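Local coordinates for L-Ala-D/L-Glu Epimerase (Escherichia coli, PDB 1JPD), which is an enzyme of the enolase superfamily, with an N-terminal domain of the mandelate racemase/muconate lactonizing enzyme type and a C-terminal domain of the TIM-barrel clan, at residues W14-P19 against C278-S283; A97-A102 against A111-I116; V201-Q206 against Y244-I249; D252-L257 against L261-E266; S287-L292 against A299-P304. All blocks are in the same frame, centred on the assembly; numbering follows the deposited sequence.

Contact 1: residues W14-P19 against C278-S283; sequences WPLHTP and CMLCTS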
# COMPACT_ATOMS: atom_id res chain seq x y z
N TRP A 14 -14.41 -7.83 7.34
CA TRP A 14 -15.30 -7.30 6.30
C TRP A 14 -15.42 -8.20 5.07
O TRP A 14 -14.42 -8.59 4.47
CB TRP A 14 -14.85 -5.91 5.86
CG TRP A 14 -14.82 -4.89 6.97
CD1 TRP A 14 -13.91 -4.80 7.99
CD2 TRP A 14 -15.72 -3.79 7.14
NE1 TRP A 14 -14.18 -3.71 8.78
CE2 TRP A 14 -15.29 -3.07 8.28
CE3 TRP A 14 -16.85 -3.34 6.44
CZ2 TRP A 14 -15.95 -1.93 8.74
CZ3 TRP A 14 -17.51 -2.20 6.90
CH2 TRP A 14 -17.06 -1.51 8.04
N PRO A 15 -16.66 -8.52 4.66
CA PRO A 15 -16.91 -9.38 3.50
C PRO A 15 -16.36 -8.76 2.22
O PRO A 15 -16.30 -7.53 2.09
CB PRO A 15 -18.44 -9.47 3.47
CG PRO A 15 -18.84 -9.23 4.88
CD PRO A 15 -17.93 -8.12 5.29
N LEU A 16 -15.98 -9.61 1.26
CA LEU A 16 -15.47 -9.14 -0.02
C LEU A 16 -16.53 -9.37 -1.10
O LEU A 16 -17.42 -10.19 -0.92
CB LEU A 16 -14.18 -9.91 -0.38
CG LEU A 16 -12.96 -9.69 0.52
CD1 LEU A 16 -11.80 -10.55 0.05
CD2 LEU A 16 -12.57 -8.22 0.49
N HIS A 17 -16.44 -8.62 -2.20
CA HIS A 17 -17.37 -8.76 -3.32
C HIS A 17 -17.32 -10.17 -3.90
O HIS A 17 -18.34 -10.82 -4.10
CB HIS A 17 -17.02 -7.78 -4.45
CG HIS A 17 -17.65 -6.43 -4.30
ND1 HIS A 17 -19.02 -6.26 -4.24
CD2 HIS A 17 -17.11 -5.20 -4.21
CE1 HIS A 17 -19.29 -4.97 -4.14
NE2 HIS A 17 -18.15 -4.30 -4.12
N THR A 18 -16.10 -10.62 -4.16
CA THR A 18 -15.84 -11.94 -4.72
C THR A 18 -14.67 -12.56 -3.93
O THR A 18 -13.84 -11.84 -3.39
CB THR A 18 -15.50 -11.85 -6.24
OG1 THR A 18 -14.33 -11.07 -6.43
CG2 THR A 18 -16.65 -11.18 -7.01
N PRO A 19 -14.59 -13.91 -3.87
CA PRO A 19 -13.53 -14.63 -3.15
C PRO A 19 -12.10 -14.16 -3.55
O PRO A 19 -11.61 -14.39 -4.68
CB PRO A 19 -13.79 -16.09 -3.53
CG PRO A 19 -15.27 -16.13 -3.65
CD PRO A 19 -15.57 -14.87 -4.42
N CYS A 278 -1.43 -0.33 -0.55
CA CYS A 278 -2.34 -0.57 0.56
C CYS A 278 -2.63 -2.05 0.58
O CYS A 278 -2.26 -2.77 -0.34
CB CYS A 278 -3.65 0.18 0.33
SG CYS A 278 -4.69 -0.59 -0.97
N MET A 279 -3.30 -2.50 1.64
CA MET A 279 -3.71 -3.89 1.78
C MET A 279 -5.23 -3.81 1.63
O MET A 279 -5.76 -2.74 1.34
CB MET A 279 -3.38 -4.42 3.17
CG MET A 279 -1.95 -4.23 3.59
SD MET A 279 -0.89 -5.39 2.74
CE MET A 279 0.60 -5.19 3.64
N LEU A 280 -5.93 -4.93 1.82
CA LEU A 280 -7.39 -4.91 1.78
C LEU A 280 -7.74 -4.16 3.07
O LEU A 280 -7.24 -4.50 4.13
CB LEU A 280 -7.96 -6.33 1.80
CG LEU A 280 -7.80 -7.11 0.49
CD1 LEU A 280 -8.34 -8.51 0.66
CD2 LEU A 280 -8.54 -6.38 -0.62
N CYS A 281 -8.59 -3.15 2.97
CA CYS A 281 -8.92 -2.35 4.15
C CYS A 281 -10.17 -1.50 3.94
O CYS A 281 -10.78 -1.54 2.87
CB CYS A 281 -7.74 -1.42 4.45
SG CYS A 281 -7.34 -0.31 3.03
N THR A 282 -10.55 -0.73 4.96
CA THR A 282 -11.70 0.16 4.84
C THR A 282 -11.13 1.54 4.54
O THR A 282 -9.90 1.72 4.57
CB THR A 282 -12.51 0.27 6.15
OG1 THR A 282 -11.80 1.07 7.10
CG2 THR A 282 -12.77 -1.11 6.74
N SER A 283 -12.00 2.51 4.26
CA SER A 283 -11.53 3.85 3.94
C SER A 283 -10.63 4.43 5.02
O SER A 283 -9.77 5.26 4.74
CB SER A 283 -12.72 4.79 3.72
OG SER A 283 -13.43 4.43 2.55
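The indole of Trp14 receives the methyl group of Thr282 on one face, an arrangement of the CH-pi kind. Thr282 CG2 stands 3.7 Å from the centroid of the five-membered ring, only 21° off its normal, and the nearest ring atom is Trp14 CE2, 3.5 Å from that same CG2. At the ring's nitrogen, Trp14 NE1 is hydrogen-bonded to Glu12 OE1, which should restrain the rotation of the indole. Thr282 owes its fit to a division of labour between its branches. With chi1 at 74°, CG2 lies anti to the carbonyl carbon and meets the ring, while OG1 is left to serve as N-cap of the following helix through Arg284 N and to bond Glu47 OE1. A second, purely apolar meeting lies further along the same two segments: Leu16 CD1 touches Leu280 CD1 at 4.1 Å, the two side chains crossing at about a right angle, one methyl against the other. This is a joint between domains, in which the end of an edge strand of the N-terminal sheet meets a loop of the barrel. Val32 and Ala30 of strand 29-39 touch Trp14 and Leu280 respectively, Trp306 also packs on Leu280, and the loop 278-283 leads from strand 273-276 into helix 283-289, whose Arg284 touches the indole.

Contact 2: residues A97-A102 against A111-I116; sequences ALWDLA and ADLIGI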
# COMPACT_ATOMS: atom_id res chain seq x y z
N ALA A 97 -3.81 5.77 14.92
CA ALA A 97 -4.79 6.22 15.91
C ALA A 97 -4.28 7.49 16.60
O ALA A 97 -5.06 8.41 16.86
CB ALA A 97 -5.04 5.13 16.93
N LEU A 98 -2.98 7.55 16.88
CA LEU A 98 -2.40 8.73 17.52
C LEU A 98 -2.44 9.95 16.59
O LEU A 98 -2.67 11.07 17.05
CB LEU A 98 -0.95 8.46 17.94
CG LEU A 98 -0.73 7.45 19.07
CD1 LEU A 98 0.77 7.28 19.32
CD2 LEU A 98 -1.43 7.93 20.34
N TRP A 99 -2.20 9.74 15.30
CA TRP A 99 -2.23 10.85 14.33
C TRP A 99 -3.64 11.40 14.22
O TRP A 99 -3.84 12.61 14.14
CB TRP A 99 -1.80 10.38 12.93
CG TRP A 99 -0.33 10.37 12.67
CD1 TRP A 99 0.50 9.27 12.66
CD2 TRP A 99 0.50 11.49 12.37
NE1 TRP A 99 1.78 9.66 12.38
CE2 TRP A 99 1.81 11.01 12.19
CE3 TRP A 99 0.26 12.86 12.24
CZ2 TRP A 99 2.89 11.86 11.89
CZ3 TRP A 99 1.32 13.70 11.95
CH2 TRP A 99 2.62 13.19 11.77
N ASP A 100 -4.62 10.50 14.21
CA ASP A 100 -6.02 10.89 14.10
C ASP A 100 -6.39 11.74 15.30
O ASP A 100 -7.05 12.77 15.17
CB ASP A 100 -6.90 9.64 14.07
CG ASP A 100 -8.29 9.93 13.54
OD1 ASP A 100 -9.24 9.30 14.03
OD2 ASP A 100 -8.41 10.77 12.62
N LEU A 101 -5.94 11.30 16.48
CA LEU A 101 -6.19 12.00 17.73
C LEU A 101 -5.49 13.35 17.76
O LEU A 101 -6.05 14.34 18.22
CB LEU A 101 -5.71 11.15 18.90
CG LEU A 101 -5.84 11.78 20.29
CD1 LEU A 101 -7.32 11.93 20.66
CD2 LEU A 101 -5.12 10.90 21.29
N ALA A 102 -4.25 13.39 17.28
CA ALA A 102 -3.50 14.64 17.28
C ALA A 102 -4.09 15.67 16.32
O ALA A 102 -3.88 16.88 16.49
CB ALA A 102 -2.03 14.36 16.93
N ALA A 111 -4.33 15.97 6.72
CA ALA A 111 -3.55 16.67 5.71
C ALA A 111 -3.04 18.02 6.21
O ALA A 111 -1.86 18.35 6.03
CB ALA A 111 -4.37 16.84 4.44
N ASP A 112 -3.91 18.80 6.83
CA ASP A 112 -3.51 20.11 7.32
C ASP A 112 -2.56 20.03 8.51
O ASP A 112 -1.66 20.87 8.65
CB ASP A 112 -4.75 20.95 7.69
CG ASP A 112 -5.56 21.35 6.47
OD1 ASP A 112 -4.94 21.81 5.48
OD2 ASP A 112 -6.80 21.21 6.50
N LEU A 113 -2.75 19.04 9.36
CA LEU A 113 -1.86 18.88 10.50
C LEU A 113 -0.45 18.72 9.97
O LEU A 113 0.48 19.38 10.43
CB LEU A 113 -2.27 17.64 11.32
CG LEU A 113 -1.46 17.35 12.59
CD1 LEU A 113 -1.58 18.51 13.55
CD2 LEU A 113 -1.98 16.08 13.24
N ILE A 114 -0.28 17.84 8.98
CA ILE A 114 1.02 17.61 8.38
C ILE A 114 1.43 18.87 7.63
O ILE A 114 2.59 19.28 7.67
CB ILE A 114 0.99 16.46 7.35
CG1 ILE A 114 0.40 15.20 7.97
CG2 ILE A 114 2.40 16.19 6.83
CD1 ILE A 114 1.26 14.60 9.03
N GLY A 115 0.46 19.47 6.95
CA GLY A 115 0.72 20.67 6.19
C GLY A 115 0.95 20.41 4.72
O GLY A 115 1.69 21.15 4.06
N ILE A 116 0.34 19.36 4.18
CA ILE A 116 0.48 19.04 2.76
C ILE A 116 -0.87 19.25 2.08
O ILE A 116 -1.91 19.26 2.74
CB ILE A 116 0.96 17.57 2.54
CG1 ILE A 116 -0.02 16.59 3.18
CG2 ILE A 116 2.33 17.37 3.15
CD1 ILE A 116 -1.27 16.37 2.37
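Leu113 reaches from its short helix to Ala102 and Trp99, and its CD2 methyl does most of the touching. That methyl lies 3.8 Å from Ala102 C and 4.1 Å from Ala102 CB, so it rests against backbone as well as side chain. The same CD2 comes to the indole at its edge, close to the ring plane, 4.0 Å from Trp99 CE3. The torsions account for this reach: Leu113 CG is anti to its own backbone N, and this chi1 of -178° puts the branch where CD2 can meet both Ala102 and the indole edge. Ile114 approaches the six-membered ring of Trp99 with CD1, its side chain crossing the indole at about a right angle, although the modelled separation is too short to be trusted in detail.

One shell further out, the indole is fixed by partners of its own. Trp99 NE1 is hydrogen-bonded to Thr258 OG1, and Arg78 makes a cation-pi interaction with the ring. Leu113 and Ile114 lie in the last turn before a Schellman motif that ends the helix, with Gly115 as the C-prime residue at a positive phi of 98°. Ile116 N reaches back to Ala111 O (3.0 Å), with Gly115 N set toward Asp112 O; Ala111 O also takes the helical bond of Gly115 N, at 2.7 Å.

The contact packs helix 110-114 against helix 89-104 near the surface. Helix 78-84 flanks the longer helix through Arg78, strand 29-39 packs against it through Leu37, and Thr258 of helix 257-269 ties the indole to the barrel.

Contact 3: residues V201-Q206 against Y244-I249; sequences VAMLEQ and YEMVNI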
# COMPACT_ATOMS: atom_id res chain seq x y z
N VAL A 201 5.80 -0.26 -20.85
CA VAL A 201 5.38 -0.51 -19.47
C VAL A 201 6.16 0.45 -18.57
O VAL A 201 7.38 0.45 -18.57
CB VAL A 201 5.66 -1.96 -19.05
CG1 VAL A 201 5.34 -2.14 -17.57
CG2 VAL A 201 4.82 -2.92 -19.89
N ALA A 202 5.43 1.26 -17.81
CA ALA A 202 6.06 2.24 -16.93
C ALA A 202 6.85 1.64 -15.77
O ALA A 202 7.87 2.20 -15.36
CB ALA A 202 5.00 3.19 -16.38
N MET A 203 6.39 0.51 -15.24
CA MET A 203 7.07 -0.11 -14.11
C MET A 203 6.72 -1.58 -13.89
O MET A 203 5.61 -2.01 -14.16
CB MET A 203 6.76 0.72 -12.85
CG MET A 203 7.28 0.15 -11.55
SD MET A 203 6.17 -1.12 -10.87
CE MET A 203 4.94 -0.08 -10.01
N LEU A 204 7.70 -2.34 -13.41
CA LEU A 204 7.55 -3.76 -13.11
C LEU A 204 7.71 -3.93 -11.59
O LEU A 204 8.72 -3.51 -11.02
CB LEU A 204 8.61 -4.58 -13.83
CG LEU A 204 8.73 -6.04 -13.39
CD1 LEU A 204 7.43 -6.81 -13.72
CD2 LEU A 204 9.92 -6.68 -14.09
N GLU A 205 6.74 -4.56 -10.95
CA GLU A 205 6.77 -4.72 -9.50
C GLU A 205 7.12 -6.11 -8.96
O GLU A 205 6.51 -7.11 -9.34
CB GLU A 205 5.41 -4.26 -8.94
CG GLU A 205 5.23 -4.36 -7.45
CD GLU A 205 3.98 -3.63 -6.98
OE1 GLU A 205 3.00 -3.54 -7.76
OE2 GLU A 205 3.97 -3.16 -5.82
N GLN A 206 8.11 -6.15 -8.08
CA GLN A 206 8.57 -7.37 -7.41
C GLN A 206 8.45 -8.66 -8.21
O GLN A 206 7.68 -9.55 -7.85
CB GLN A 206 7.82 -7.54 -6.09
CG GLN A 206 8.32 -8.66 -5.17
CD GLN A 206 9.44 -8.22 -4.24
OE1 GLN A 206 9.47 -7.08 -3.78
NE2 GLN A 206 10.36 -9.14 -3.95
N TYR A 244 16.50 -2.32 -7.07
CA TYR A 244 15.24 -1.68 -7.40
C TYR A 244 15.35 -0.16 -7.62
O TYR A 244 16.17 0.53 -7.00
CB TYR A 244 14.21 -1.94 -6.29
CG TYR A 244 13.93 -3.40 -6.00
CD1 TYR A 244 14.71 -4.13 -5.10
CD2 TYR A 244 12.87 -4.05 -6.63
CE1 TYR A 244 14.44 -5.47 -4.84
CE2 TYR A 244 12.60 -5.39 -6.37
CZ TYR A 244 13.39 -6.10 -5.48
OH TYR A 244 13.11 -7.43 -5.24
N GLU A 245 14.51 0.37 -8.50
CA GLU A 245 14.50 1.79 -8.77
C GLU A 245 13.41 2.46 -7.95
O GLU A 245 13.50 3.64 -7.61
CB GLU A 245 14.23 2.06 -10.26
CG GLU A 245 15.44 1.86 -11.15
CD GLU A 245 15.74 0.40 -11.44
OE1 GLU A 245 16.93 0.07 -11.62
OE2 GLU A 245 14.79 -0.41 -11.49
N MET A 246 12.39 1.68 -7.60
CA MET A 246 11.24 2.18 -6.83
C MET A 246 10.88 1.29 -5.63
O MET A 246 11.15 0.09 -5.64
CB MET A 246 10.03 2.28 -7.77
CG MET A 246 8.76 2.87 -7.18
SD MET A 246 7.42 2.80 -8.40
CE MET A 246 8.05 3.99 -9.62
N VAL A 247 10.27 1.89 -4.61
CA VAL A 247 9.84 1.14 -3.44
C VAL A 247 8.34 1.36 -3.26
O VAL A 247 7.85 2.46 -3.45
CB VAL A 247 10.56 1.61 -2.15
CG1 VAL A 247 12.06 1.40 -2.28
CG2 VAL A 247 10.25 3.07 -1.87
N ASN A 248 7.62 0.30 -2.92
CA ASN A 248 6.18 0.40 -2.71
C ASN A 248 5.94 0.56 -1.20
O ASN A 248 6.13 -0.38 -0.43
CB ASN A 248 5.49 -0.88 -3.21
CG ASN A 248 3.98 -0.83 -3.06
OD1 ASN A 248 3.46 -0.38 -2.04
ND2 ASN A 248 3.27 -1.32 -4.06
N ILE A 249 5.54 1.76 -0.79
CA ILE A 249 5.29 2.04 0.63
C ILE A 249 3.88 1.66 1.06
O ILE A 249 2.90 2.05 0.43
CB ILE A 249 5.48 3.56 0.94
CG1 ILE A 249 6.92 3.98 0.63
CG2 ILE A 249 5.14 3.84 2.40
CD1 ILE A 249 7.14 5.49 0.68
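Glu205 and Asn248 reach toward each other within the beta/alpha barrel of the C-terminal domain, from strands 203-205 and 246-249, which are not adjacent: strand 225-227 runs between them, parallel to both. The contact is thus made by side chains alone, and all six of those that take part are buried.

The polar part centres on one hydrogen bond. Asn248 ND2 donates to Glu205 OE2 over 2.6 Å, with an N-H...acceptor angle of 143°, and the donor lies nearly on the extension of the acceptor's C-O bond. Carboxylate and amide are almost coplanar, yet OE2 sits 21° out of the amide plane of Asn248. Glu205 attains this position with a stretched chain, its CG anti to the backbone N (chi1 179°). Asp228 OD2 stands close to the same carboxylate oxygen, so two acidic groups gather at this point.

A neighbouring polar pair meets without bonding. Gln206 NE2 is 3.5 Å from Tyr244 OH, but the angle is poor, and each group is engaged with other partners: NE2 with Leu208 O and Ser230 OG, and the phenol with Asp213 OD1. Gln206 OE1 is taken by Asp228 N, which leaves both ends of the amide anchored and its orientation set.

The apolar part is a pair of methionines crossing at about a right angle, with Cys226 of the intervening strand touching both. Met203, bent at chi2 and chi3, folds round the sulfur of its partner, setting CG and CE each 4.1 Å from Met246 SD.

Contact 4: residues D252-L257 against L261-E266; sequences DKTGGL and LALATE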
# COMPACT_ATOMS: atom_id res chain seq x y z
N ASP A 252 1.07 -0.77 6.67
CA ASP A 252 1.13 -2.01 7.44
C ASP A 252 2.56 -2.57 7.49
O ASP A 252 2.93 -3.26 8.44
CB ASP A 252 0.19 -3.08 6.85
CG ASP A 252 -1.28 -2.74 7.04
OD1 ASP A 252 -1.71 -2.55 8.20
OD2 ASP A 252 -2.02 -2.68 6.03
N LYS A 253 3.36 -2.27 6.47
CA LYS A 253 4.74 -2.75 6.44
C LYS A 253 5.69 -1.77 7.15
O LYS A 253 6.64 -2.19 7.81
CB LYS A 253 5.22 -2.97 5.00
CG LYS A 253 4.46 -4.05 4.22
CD LYS A 253 5.04 -4.25 2.81
CE LYS A 253 4.93 -2.97 1.98
NZ LYS A 253 5.57 -3.08 0.62
N THR A 254 5.44 -0.47 7.01
CA THR A 254 6.29 0.54 7.66
C THR A 254 5.91 0.66 9.13
O THR A 254 6.65 1.22 9.93
CB THR A 254 6.12 1.95 7.05
OG1 THR A 254 4.76 2.37 7.21
CG2 THR A 254 6.50 1.97 5.58
N GLY A 255 4.73 0.16 9.47
CA GLY A 255 4.27 0.23 10.83
C GLY A 255 3.76 1.61 11.22
O GLY A 255 4.04 2.08 12.32
N GLY A 256 3.00 2.25 10.33
CA GLY A 256 2.47 3.56 10.63
C GLY A 256 2.89 4.68 9.69
O GLY A 256 3.87 4.56 8.95
N LEU A 257 2.14 5.77 9.72
CA LEU A 257 2.42 6.92 8.88
C LEU A 257 3.76 7.56 9.21
O LEU A 257 4.47 8.02 8.33
CB LEU A 257 1.29 7.95 9.03
CG LEU A 257 1.33 9.28 8.26
CD1 LEU A 257 1.44 9.04 6.77
CD2 LEU A 257 0.06 10.06 8.58
N LEU A 261 6.37 8.25 6.24
CA LEU A 261 6.86 9.59 5.90
C LEU A 261 8.38 9.65 5.89
O LEU A 261 8.99 10.17 4.94
CB LEU A 261 6.31 10.63 6.88
CG LEU A 261 4.81 10.97 6.75
CD1 LEU A 261 4.33 11.75 7.95
CD2 LEU A 261 4.58 11.74 5.46
N ALA A 262 9.01 9.12 6.93
CA ALA A 262 10.46 9.12 7.01
C ALA A 262 11.06 8.25 5.91
O ALA A 262 12.18 8.50 5.45
CB ALA A 262 10.91 8.61 8.38
N LEU A 263 10.31 7.23 5.49
CA LEU A 263 10.78 6.33 4.45
C LEU A 263 10.73 7.06 3.12
O LEU A 263 11.66 6.94 2.32
CB LEU A 263 9.91 5.07 4.39
CG LEU A 263 10.15 4.07 3.26
CD1 LEU A 263 11.63 3.74 3.13
CD2 LEU A 263 9.36 2.80 3.52
N ALA A 264 9.66 7.82 2.89
CA ALA A 264 9.51 8.57 1.65
C ALA A 264 10.68 9.54 1.50
O ALA A 264 11.36 9.56 0.47
CB ALA A 264 8.19 9.34 1.67
N THR A 265 10.90 10.34 2.54
CA THR A 265 12.00 11.31 2.55
C THR A 265 13.33 10.60 2.33
O THR A 265 14.09 10.94 1.43
CB THR A 265 12.08 12.04 3.91
OG1 THR A 265 10.84 12.71 4.17
CG2 THR A 265 13.22 13.06 3.89
N GLU A 266 13.59 9.61 3.18
CA GLU A 266 14.83 8.87 3.12
C GLU A 266 15.05 8.14 1.80
O GLU A 266 16.17 8.10 1.29
CB GLU A 266 14.88 7.87 4.27
CG GLU A 266 16.23 7.24 4.47
CD GLU A 266 17.34 8.26 4.44
OE1 GLU A 266 17.08 9.43 4.80
OE2 GLU A 266 18.47 7.90 4.07
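Thr254 and Leu263 meet across a helix-Gly-Gly-helix connection that follows strand 246-249 of the barrel. Thr254 is the last residue of the short helix 251-254, and Leu263 lies in helix 257-269, so theirs is the pair between helices. Leu257 and Leu261 form the other pair, an i, i+4 one within the first turns of helix 257-269. Here Leu261 N donates to Leu257 O over 2.8 Å, an ordinary helical bond. Alongside it the two leucine side chains cross obliquely, with Leu257 CD1 3.9 Å from Leu261 CG.

Thr254 serves the connection with both of its branches. Its hydroxyl OG1 donates to Gly256 O over 2.9 Å, from 32° outside the carbonyl plane, so the side chain spans the turn. Its methyl is directed to the other helix, where Thr254 CG2 meets Leu263 CD2 at 3.6 Å. A chi1 of 61° makes this sharing possible: it sets OG1 between the backbone N and the carbonyl carbon and leaves CG2 anti to the carbonyl carbon, facing Leu263. Between the helices, Gly255 and Gly256 both adopt positive phi, and Gly256 is the N-cap of the second helix.

Nearby, Ile249 of strand 246-249 touches both Thr254 and Leu263, and Leu237 of helix 237-240 also touches Leu263. Lys253 turns to Asp228 in a salt bridge, while Arg91 of helix 89-104 in the N-terminal domain bonds the carbonyls of Thr254 and Gly255.

Contact 5: residues S287-L292 against A299-P304; sequences SAALPL and ADLDGP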
# COMPACT_ATOMS: atom_id res chain seq x y z
N SER A 287 -7.40 6.84 4.11
CA SER A 287 -7.33 8.21 4.64
C SER A 287 -6.02 8.43 5.38
O SER A 287 -5.38 9.46 5.22
CB SER A 287 -8.48 8.48 5.61
OG SER A 287 -9.75 8.38 4.98
N ALA A 288 -5.62 7.45 6.18
CA ALA A 288 -4.39 7.54 6.96
C ALA A 288 -3.14 7.59 6.08
O ALA A 288 -2.09 8.07 6.52
CB ALA A 288 -4.30 6.37 7.95
N ALA A 289 -3.24 7.10 4.85
CA ALA A 289 -2.11 7.09 3.93
C ALA A 289 -2.04 8.30 3.00
O ALA A 289 -0.96 8.65 2.51
CB ALA A 289 -2.13 5.81 3.11
N LEU A 290 -3.17 8.94 2.76
CA LEU A 290 -3.23 10.09 1.85
C LEU A 290 -2.11 11.12 1.92
O LEU A 290 -1.60 11.56 0.89
CB LEU A 290 -4.59 10.78 1.99
CG LEU A 290 -5.71 9.87 1.48
CD1 LEU A 290 -7.06 10.50 1.78
CD2 LEU A 290 -5.53 9.63 -0.02
N PRO A 291 -1.68 11.51 3.13
CA PRO A 291 -0.61 12.50 3.25
C PRO A 291 0.60 12.23 2.34
O PRO A 291 1.33 13.15 2.01
CB PRO A 291 -0.25 12.43 4.73
CG PRO A 291 -1.56 12.15 5.36
CD PRO A 291 -2.14 11.08 4.46
N LEU A 292 0.80 10.97 1.96
CA LEU A 292 1.92 10.60 1.10
C LEU A 292 1.67 10.80 -0.40
O LEU A 292 2.62 10.91 -1.18
CB LEU A 292 2.31 9.13 1.35
CG LEU A 292 2.88 8.76 2.72
CD1 LEU A 292 2.87 7.26 2.89
CD2 LEU A 292 4.28 9.30 2.85
N ALA A 299 -0.27 5.68 -7.26
CA ALA A 299 -1.05 5.48 -6.06
C ALA A 299 -1.95 4.26 -6.27
O ALA A 299 -2.76 4.24 -7.20
CB ALA A 299 -1.91 6.70 -5.76
N ASP A 300 -1.77 3.25 -5.44
CA ASP A 300 -2.59 2.04 -5.52
C ASP A 300 -3.34 2.00 -4.18
O ASP A 300 -2.91 1.32 -3.24
CB ASP A 300 -1.70 0.81 -5.70
CG ASP A 300 -2.50 -0.45 -5.96
OD1 ASP A 300 -3.73 -0.35 -6.15
OD2 ASP A 300 -1.90 -1.55 -5.98
N LEU A 301 -4.44 2.74 -4.11
CA LEU A 301 -5.22 2.84 -2.88
C LEU A 301 -6.66 2.36 -2.95
O LEU A 301 -7.46 2.69 -2.07
CB LEU A 301 -5.24 4.29 -2.40
CG LEU A 301 -3.92 5.05 -2.27
CD1 LEU A 301 -4.19 6.54 -2.12
CD2 LEU A 301 -3.15 4.51 -1.07
N ASP A 302 -7.02 1.56 -3.95
CA ASP A 302 -8.41 1.13 -4.04
C ASP A 302 -8.80 -0.07 -3.18
O ASP A 302 -9.83 -0.69 -3.41
CB ASP A 302 -8.81 0.90 -5.52
CG ASP A 302 -8.21 -0.37 -6.12
OD1 ASP A 302 -8.54 -0.66 -7.29
OD2 ASP A 302 -7.42 -1.06 -5.44
N GLY A 303 -7.98 -0.39 -2.19
CA GLY A 303 -8.31 -1.52 -1.32
C GLY A 303 -9.77 -1.57 -0.90
O GLY A 303 -10.41 -2.61 -1.00
N PRO A 304 -10.35 -0.45 -0.43
CA PRO A 304 -11.75 -0.46 -0.02
C PRO A 304 -12.75 -0.97 -1.06
O PRO A 304 -13.76 -1.58 -0.69
CB PRO A 304 -12.02 0.99 0.37
CG PRO A 304 -10.68 1.45 0.88
CD PRO A 304 -9.73 0.86 -0.15
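Leu301 meets Leu290 and Ala289 where the barrel closes a beta-alpha-beta crossover: strand 273-276 leads through helix 283-289 to strand 298-299, which lies parallel beside it. The closer part is methyl against methyl, Leu290 CD2 standing 4.0 Å from Leu301 CD1, the two side chains meeting at a slant. Each leucine has CG anti to its own carbonyl carbon, and for Leu301, whose chi1 is -52°, this sends the branched end into the helix side.

The looser part is the approach of Ala289 CB to Leu301 CD2, at 4.5 Å, where the short alanine side chain leaves Leu301 to span most of the gap. Backbones stay well apart, the CA atoms of Ala289 and Leu301 being 8.6 Å from each other, and the whole contact buries just 88 Å². Looseness here does not mean exposure, since all three residues are buried. Leu276 of strand 273-276 also touches Leu301, whereas Leu118 and the C-terminal Leu324 lie against Leu290.

Polar groups next to Leu301 look to other parts of the chain: Asp300 forms a salt bridge with Lys152, and Asp302 OD2 is bonded to Trp306 NE1. On the opposing side, Leu290 lies in a 3-10 turn, marked by the i+3 bond from Leu292 N to Ala289 O at 3.0 Å.

In the fold
Contacts 3, 4 and 5 belong to one barrel, whereas contact 1 joins it to the N-terminal domain and contact 2 lies in that domain. Contacts 4 and 5 have centres 13 Å apart and share a hydrophobic seam, with Leu261 CD2 3.6 Å from Leu292 CD2. Strand 246-249 of contact 3 leads into helix 251-254 of contact 4, where Lys253 NZ probably bonds Asn248 O at 2.9 Å. Contact 2 reaches contact 4 through its indole, Trp99 NE1 lying 3.8 Å from Leu257 CB, and contact 1 meets contact 5 where Cys281 O approaches Pro304 CG at 3.6 Å. In enolase-superfamily barrels the active site lies at the C-terminal ends of the strands, the side toward which contact 3 places Glu205.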